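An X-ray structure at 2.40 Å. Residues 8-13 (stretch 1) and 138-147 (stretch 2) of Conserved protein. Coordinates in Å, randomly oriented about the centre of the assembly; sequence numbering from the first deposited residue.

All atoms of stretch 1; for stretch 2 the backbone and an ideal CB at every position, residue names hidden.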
ATOM      1  N   SER A   8      -2.740   9.838   6.917  1.00 64.84           N
ATOM      2  CA  SER A   8      -4.168   9.625   6.692  1.00 68.07           C
ATOM      3  C   SER A   8      -4.607  10.282   5.462  1.00 69.62           C
ATOM      4  O   SER A   8      -3.925  11.176   5.009  1.00 70.90           O
ATOM      5  CB  SER A   8      -5.041  10.137   7.860  1.00 67.19           C
ATOM      6  OG  SER A   8      -4.640  11.406   8.230  1.00 68.12           O
ATOM      7  N   ILE A   9      -5.746   9.829   4.945  1.00 71.14           N
ATOM      8  CA  ILE A   9      -6.367  10.365   3.753  1.00 74.41           C
ATOM      9  C   ILE A   9      -7.881  10.496   3.986  1.00 75.11           C
ATOM     10  O   ILE A   9      -8.519   9.612   4.569  1.00 74.98           O
ATOM     11  CB  ILE A   9      -6.214   9.416   2.530  1.00 74.61           C
ATOM     12  CG1 ILE A   9      -5.066   8.449   2.734  1.00 78.87           C
ATOM     13  CG2 ILE A   9      -6.079  10.212   1.201  1.00 77.17           C
ATOM     14  CD1 ILE A   9      -3.691   9.068   2.348  1.00 82.63           C
ATOM     15  N   GLU A  10      -8.460  11.569   3.489  1.00 76.59           N
ATOM     16  CA  GLU A  10      -9.906  11.646   3.419  1.00 80.08           C
ATOM     17  C   GLU A  10     -10.344  11.168   2.043  1.00 79.05           C
ATOM     18  O   GLU A  10      -9.742  11.515   1.030  1.00 79.48           O
ATOM     19  CB  GLU A  10     -10.398  13.051   3.737  1.00 79.28           C
ATOM     20  CG  GLU A  10     -10.363  13.352   5.246  1.00 83.86           C
ATOM     21  CD  GLU A  10     -10.626  14.845   5.559  1.00 86.29           C
ATOM     22  OE1 GLU A  10      -9.747  15.692   5.184  1.00 92.11           O
ATOM     23  OE2 GLU A  10     -11.696  15.157   6.177  1.00 90.49           O
ATOM     24  N   LEU A  11     -11.342  10.309   2.015  1.00 78.86           N
ATOM     25  CA  LEU A  11     -11.769   9.727   0.772  1.00 79.60           C
ATOM     26  C   LEU A  11     -13.245  10.003   0.553  1.00 80.60           C
ATOM     27  O   LEU A  11     -14.027  10.171   1.514  1.00 81.76           O
ATOM     28  CB  LEU A  11     -11.463   8.219   0.736  1.00 79.57           C
ATOM     29  CG  LEU A  11      -9.992   7.760   0.783  1.00 78.32           C
ATOM     30  CD1 LEU A  11      -9.916   6.360   1.353  1.00 78.27           C
ATOM     31  CD2 LEU A  11      -9.349   7.769  -0.581  1.00 77.46           C
ATOM     32  N   LYS A  12     -13.621  10.060  -0.712  1.00 81.30           N
ATOM     33  CA  LYS A  12     -14.991  10.285  -1.098  1.00 82.40           C
ATOM     34  C   LYS A  12     -15.657   8.933  -1.216  1.00 81.05           C
ATOM     35  O   LYS A  12     -15.447   8.217  -2.212  1.00 82.23           O
ATOM     36  CB  LYS A  12     -15.031  11.039  -2.446  1.00 82.88           C
ATOM     37  CG  LYS A  12     -15.510  12.487  -2.318  1.00 87.82           C
ATOM     38  CD  LYS A  12     -14.654  13.470  -3.160  1.00 93.69           C
ATOM     39  CE  LYS A  12     -14.617  14.884  -2.491  1.00 96.41           C
ATOM     40  NZ  LYS A  12     -14.098  15.988  -3.399  1.00 93.36           N
ATOM     41  N   GLY A  13     -16.422   8.551  -0.200  1.00 79.01           N
ATOM     42  CA  GLY A  13     -17.154   7.278  -0.260  1.00 76.30           C
ATOM     43  C   GLY A  13     -17.413   6.836   1.140  1.00 76.17           C
ATOM     44  O   GLY A  13     -16.762   7.318   2.078  1.00 76.12           O
ATOM     45  N   UNK A 138      -1.095   5.190  -4.865  1.00 66.74           N
ATOM     46  CA  UNK A 138      -2.085   4.133  -4.581  1.00 65.50           C
ATOM     47  C   UNK A 138      -3.423   4.744  -4.126  1.00 65.73           C
ATOM     48  O   UNK A 138      -4.491   4.375  -4.600  1.00 64.15           O
ATOM     49  CB  UNK A 138      -1.553   3.179  -3.509  1.00 65.50           C
ATOM     50  N   UNK A 139      -3.364   5.665  -3.186  1.00 68.07           N
ATOM     51  CA  UNK A 139      -4.611   6.242  -2.687  1.00 71.57           C
ATOM     52  C   UNK A 139      -5.320   7.071  -3.778  1.00 73.85           C
ATOM     53  O   UNK A 139      -6.554   7.144  -3.810  1.00 72.43           O
ATOM     54  CB  UNK A 139      -4.331   7.113  -1.461  1.00 71.57           C
ATOM     55  N   UNK A 140      -4.515   7.610  -4.717  1.00 76.25           N
ATOM     56  CA  UNK A 140      -5.012   8.362  -5.870  1.00 78.02           C
ATOM     57  C   UNK A 140      -5.790   7.445  -6.779  1.00 78.52           C
ATOM     58  O   UNK A 140      -6.861   7.806  -7.243  1.00 79.43           O
ATOM     59  CB  UNK A 140      -3.864   9.023  -6.637  1.00 78.02           C
ATOM     60  N   UNK A 141      -5.269   6.254  -7.057  1.00 79.08           N
ATOM     61  CA  UNK A 141      -5.979   5.394  -8.009  1.00 79.26           C
ATOM     62  C   UNK A 141      -7.180   4.738  -7.357  1.00 79.13           C
ATOM     63  O   UNK A 141      -8.177   4.442  -8.032  1.00 79.83           O
ATOM     64  CB  UNK A 141      -5.042   4.324  -8.572  1.00 79.26           C
ATOM     65  N   UNK A 142      -7.089   4.499  -6.046  1.00 78.87           N
ATOM     66  CA  UNK A 142      -8.211   3.950  -5.292  1.00 78.39           C
ATOM     67  C   UNK A 142      -9.337   4.967  -5.320  1.00 79.16           C
ATOM     68  O   UNK A 142     -10.490   4.602  -5.483  1.00 79.25           O
ATOM     69  CB  UNK A 142      -7.811   3.609  -3.855  1.00 78.39           C
ATOM     70  N   UNK A 143      -9.004   6.235  -5.141  1.00 80.44           N
ATOM     71  CA  UNK A 143     -10.018   7.276  -5.142  1.00 83.36           C
ATOM     72  C   UNK A 143     -10.742   7.294  -6.499  1.00 85.11           C
ATOM     73  O   UNK A 143     -11.980   7.444  -6.547  1.00 85.95           O
ATOM     74  CB  UNK A 143      -9.389   8.638  -4.842  1.00 83.36           C
ATOM     75  N   UNK A 144      -9.995   7.043  -7.571  1.00 86.35           N
ATOM     76  CA  UNK A 144     -10.568   6.974  -8.885  1.00 88.68           C
ATOM     77  C   UNK A 144     -11.491   5.785  -9.035  1.00 89.19           C
ATOM     78  O   UNK A 144     -12.572   5.917  -9.597  1.00 90.30           O
ATOM     79  CB  UNK A 144      -9.460   6.920  -9.939  1.00 88.68           C
ATOM     80  N   UNK A 145     -11.085   4.614  -8.569  1.00 90.25           N
ATOM     81  CA  UNK A 145     -11.911   3.428  -8.809  1.00 91.24           C
ATOM     82  C   UNK A 145     -13.160   3.448  -7.964  1.00 91.49           C
ATOM     83  O   UNK A 145     -14.187   2.922  -8.376  1.00 91.73           O
ATOM     84  CB  UNK A 145     -11.117   2.151  -8.527  1.00 91.24           C
ATOM     85  N   UNK A 146     -13.060   4.060  -6.779  1.00 92.29           N
ATOM     86  CA  UNK A 146     -14.222   4.361  -5.936  1.00 92.37           C
ATOM     87  C   UNK A 146     -15.166   5.267  -6.718  1.00 93.75           C
ATOM     88  O   UNK A 146     -16.330   4.932  -6.875  1.00 93.75           O
ATOM     89  CB  UNK A 146     -13.800   5.018  -4.620  1.00 92.37           C
ATOM     90  N   UNK A 147     -14.639   6.387  -7.231  1.00 95.33           N
ATOM     91  CA  UNK A 147     -15.439   7.432  -7.915  1.00 96.43           C
ATOM     92  C   UNK A 147     -16.392   6.863  -8.970  1.00 97.40           C
ATOM     93  O   UNK A 147     -17.592   7.182  -8.938  1.00 97.88           O
ATOM     94  CB  UNK A 147     -14.507   8.447  -8.580  1.00 96.43           C
TER

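Strand 8-12 runs along helix 138-147 at a closest axial approach of 8.7 Å, the two N-to-C directions only 19° apart. Ile-9 and Leu-11 point their side chains toward the helix, whereas Ser-8 and Glu-10 point away, so stretch 1 offers an apolar surface that gives way to the backbone N and O of Lys-12, with Gly-13 beyond.

Position 138 has an ideal CB with nothing of the strand within 5.5 Å; the strand sets no preference. The residue is Phe-138, which makes no contact here.

At position 139 the CA-to-CB bond points toward the strand, and the ideal CB lies 4.3 Å from Ile-9 CD1 and 5.1 Å from Leu-11 CD2. With only aliphatic carbon nearby, a leucine, isoleucine, methionine or aromatic side chain would suit. The residue is Phe-139, with chi1 in m. Its CD1 comes to 3.2 Å from Ile-9 CD1, a tight apolar contact, and Ile-9 CG1 sits over one ring face, 3.9 Å from the centroid of the Phe-139 ring, in a CH-pi interaction.

Position 140 points away and position 141 is out of reach, so polar or charged residues are as acceptable as any; they are Lys-140 and Lys-141. Position 142 turns toward the strand, but its ideal CB has no strand atom within 5.5 Å, leaving the choice wide. Ile-142 occupies it, and its side chain ends leading away.

Position 143 is more demanding. Its CB points sideways and lies 4.3 Å from Leu-11 CD2, which favours an aliphatic stem, while the backbone N of Lys-12 lies farther on as a possible donor. A long side chain ending in an acceptor, glutamine or glutamate, could serve both; a shorter apolar one could cover only the leucine. The residue is Gln-143. With chi1 in t and chi2 in p, its end comes nearer the strand, and Lys-12 N donates a short, nearly straight hydrogen bond to Gln-143 OE1 (2.6 Å, 174°). The same OE1 approaches Leu-11 CA at 3.4 Å.

Positions 144 and 145 are out of reach and unconstrained by the strand; they hold Lys-144 and Glu-145.

Position 146 again points toward stretch 1, its ideal CB 4.3 Å from Lys-12 O, beside Gly-13. A medium-sized aliphatic such as valine, isoleucine or leucine would fit, and a small polar side chain could also address the carbonyl. Ile-146 packs CG2 against Lys-12 O at 3.1 Å.

Position 147 points sideways, compatible with many residues, and is Ala-147.

Stretch 2 (138-147) FFKKIQKEIA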
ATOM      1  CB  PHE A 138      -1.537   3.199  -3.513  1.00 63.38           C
ATOM      2  CG  PHE A 138      -2.532   2.176  -3.041  1.00 64.88           C
ATOM      3  CD1 PHE A 138      -2.794   1.015  -3.794  1.00 60.97           C
ATOM      4  CD2 PHE A 138      -3.216   2.367  -1.851  1.00 62.76           C
ATOM      5  CE1 PHE A 138      -3.707   0.073  -3.352  1.00 61.78           C
ATOM      6  CE2 PHE A 138      -4.128   1.401  -1.409  1.00 63.57           C
ATOM      7  CZ  PHE A 138      -4.350   0.255  -2.123  1.00 59.36           C
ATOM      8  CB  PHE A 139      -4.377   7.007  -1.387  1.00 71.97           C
ATOM      9  CG  PHE A 139      -4.197   6.109  -0.209  1.00 71.34           C
ATOM     10  CD1 PHE A 139      -3.201   6.342   0.712  1.00 76.01           C
ATOM     11  CD2 PHE A 139      -5.014   5.013  -0.040  1.00 73.80           C
ATOM     12  CE1 PHE A 139      -3.012   5.485   1.803  1.00 77.09           C
ATOM     13  CE2 PHE A 139      -4.835   4.138   1.042  1.00 77.33           C
ATOM     14  CZ  PHE A 139      -3.816   4.380   1.960  1.00 74.73           C
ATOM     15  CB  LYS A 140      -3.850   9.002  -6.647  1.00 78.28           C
ATOM     16  CG  LYS A 140      -4.272   9.733  -7.924  1.00 80.27           C
ATOM     17  CD  LYS A 140      -3.136   9.943  -8.929  1.00 81.18           C
ATOM     18  CE  LYS A 140      -3.707  10.493 -10.286  1.00 85.41           C
ATOM     19  NZ  LYS A 140      -2.597  10.929 -11.251  1.00 89.95           N
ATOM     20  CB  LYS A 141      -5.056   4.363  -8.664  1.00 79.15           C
ATOM     21  CG  LYS A 141      -4.009   4.940  -9.644  1.00 81.13           C
ATOM     22  CD  LYS A 141      -2.702   4.166  -9.531  1.00 83.85           C
ATOM     23  CE  LYS A 141      -1.910   3.978 -10.840  1.00 86.14           C
ATOM     24  NZ  LYS A 141      -0.796   2.930 -10.634  1.00 84.78           N
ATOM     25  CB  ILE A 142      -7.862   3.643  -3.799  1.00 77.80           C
ATOM     26  CG1 ILE A 142      -7.009   2.399  -3.659  1.00 75.54           C
ATOM     27  CG2 ILE A 142      -9.114   3.411  -2.980  1.00 77.46           C
ATOM     28  CD1 ILE A 142      -7.653   1.199  -4.171  1.00 73.35           C
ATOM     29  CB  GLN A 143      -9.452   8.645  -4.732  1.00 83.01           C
ATOM     30  CG  GLN A 143     -10.484   9.799  -4.609  1.00 85.22           C
ATOM     31  CD  GLN A 143     -11.756   9.485  -3.769  1.00 86.82           C
ATOM     32  OE1 GLN A 143     -11.868   9.921  -2.624  1.00 83.79           O
ATOM     33  NE2 GLN A 143     -12.722   8.752  -4.359  1.00 87.78           N
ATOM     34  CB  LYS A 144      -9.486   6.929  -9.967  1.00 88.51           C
ATOM     35  CG  LYS A 144      -9.959   6.163 -11.206  1.00 89.53           C
ATOM     36  CD  LYS A 144      -8.902   6.037 -12.286  1.00 92.19           C
ATOM     37  CE  LYS A 144      -9.536   5.782 -13.671  1.00 96.30           C
ATOM     38  NZ  LYS A 144      -8.479   5.913 -14.737  1.00 98.05           N
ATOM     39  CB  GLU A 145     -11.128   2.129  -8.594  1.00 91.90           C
ATOM     40  CG  GLU A 145      -9.993   1.915  -9.603  1.00 93.76           C
ATOM     41  CD  GLU A 145     -10.464   1.556 -11.013  1.00 97.21           C
ATOM     42  OE1 GLU A 145     -11.636   1.167 -11.219  1.00 98.85           O
ATOM     43  OE2 GLU A 145      -9.630   1.636 -11.936  1.00 99.83           O
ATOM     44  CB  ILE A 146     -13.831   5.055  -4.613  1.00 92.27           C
ATOM     45  CG1 ILE A 146     -13.150   4.080  -3.647  1.00 91.43           C
ATOM     46  CG2 ILE A 146     -15.058   5.676  -3.940  1.00 91.24           C
ATOM     47  CD1 ILE A 146     -12.451   4.772  -2.476  1.00 90.92           C
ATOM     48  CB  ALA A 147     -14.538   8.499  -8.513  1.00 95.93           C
TER
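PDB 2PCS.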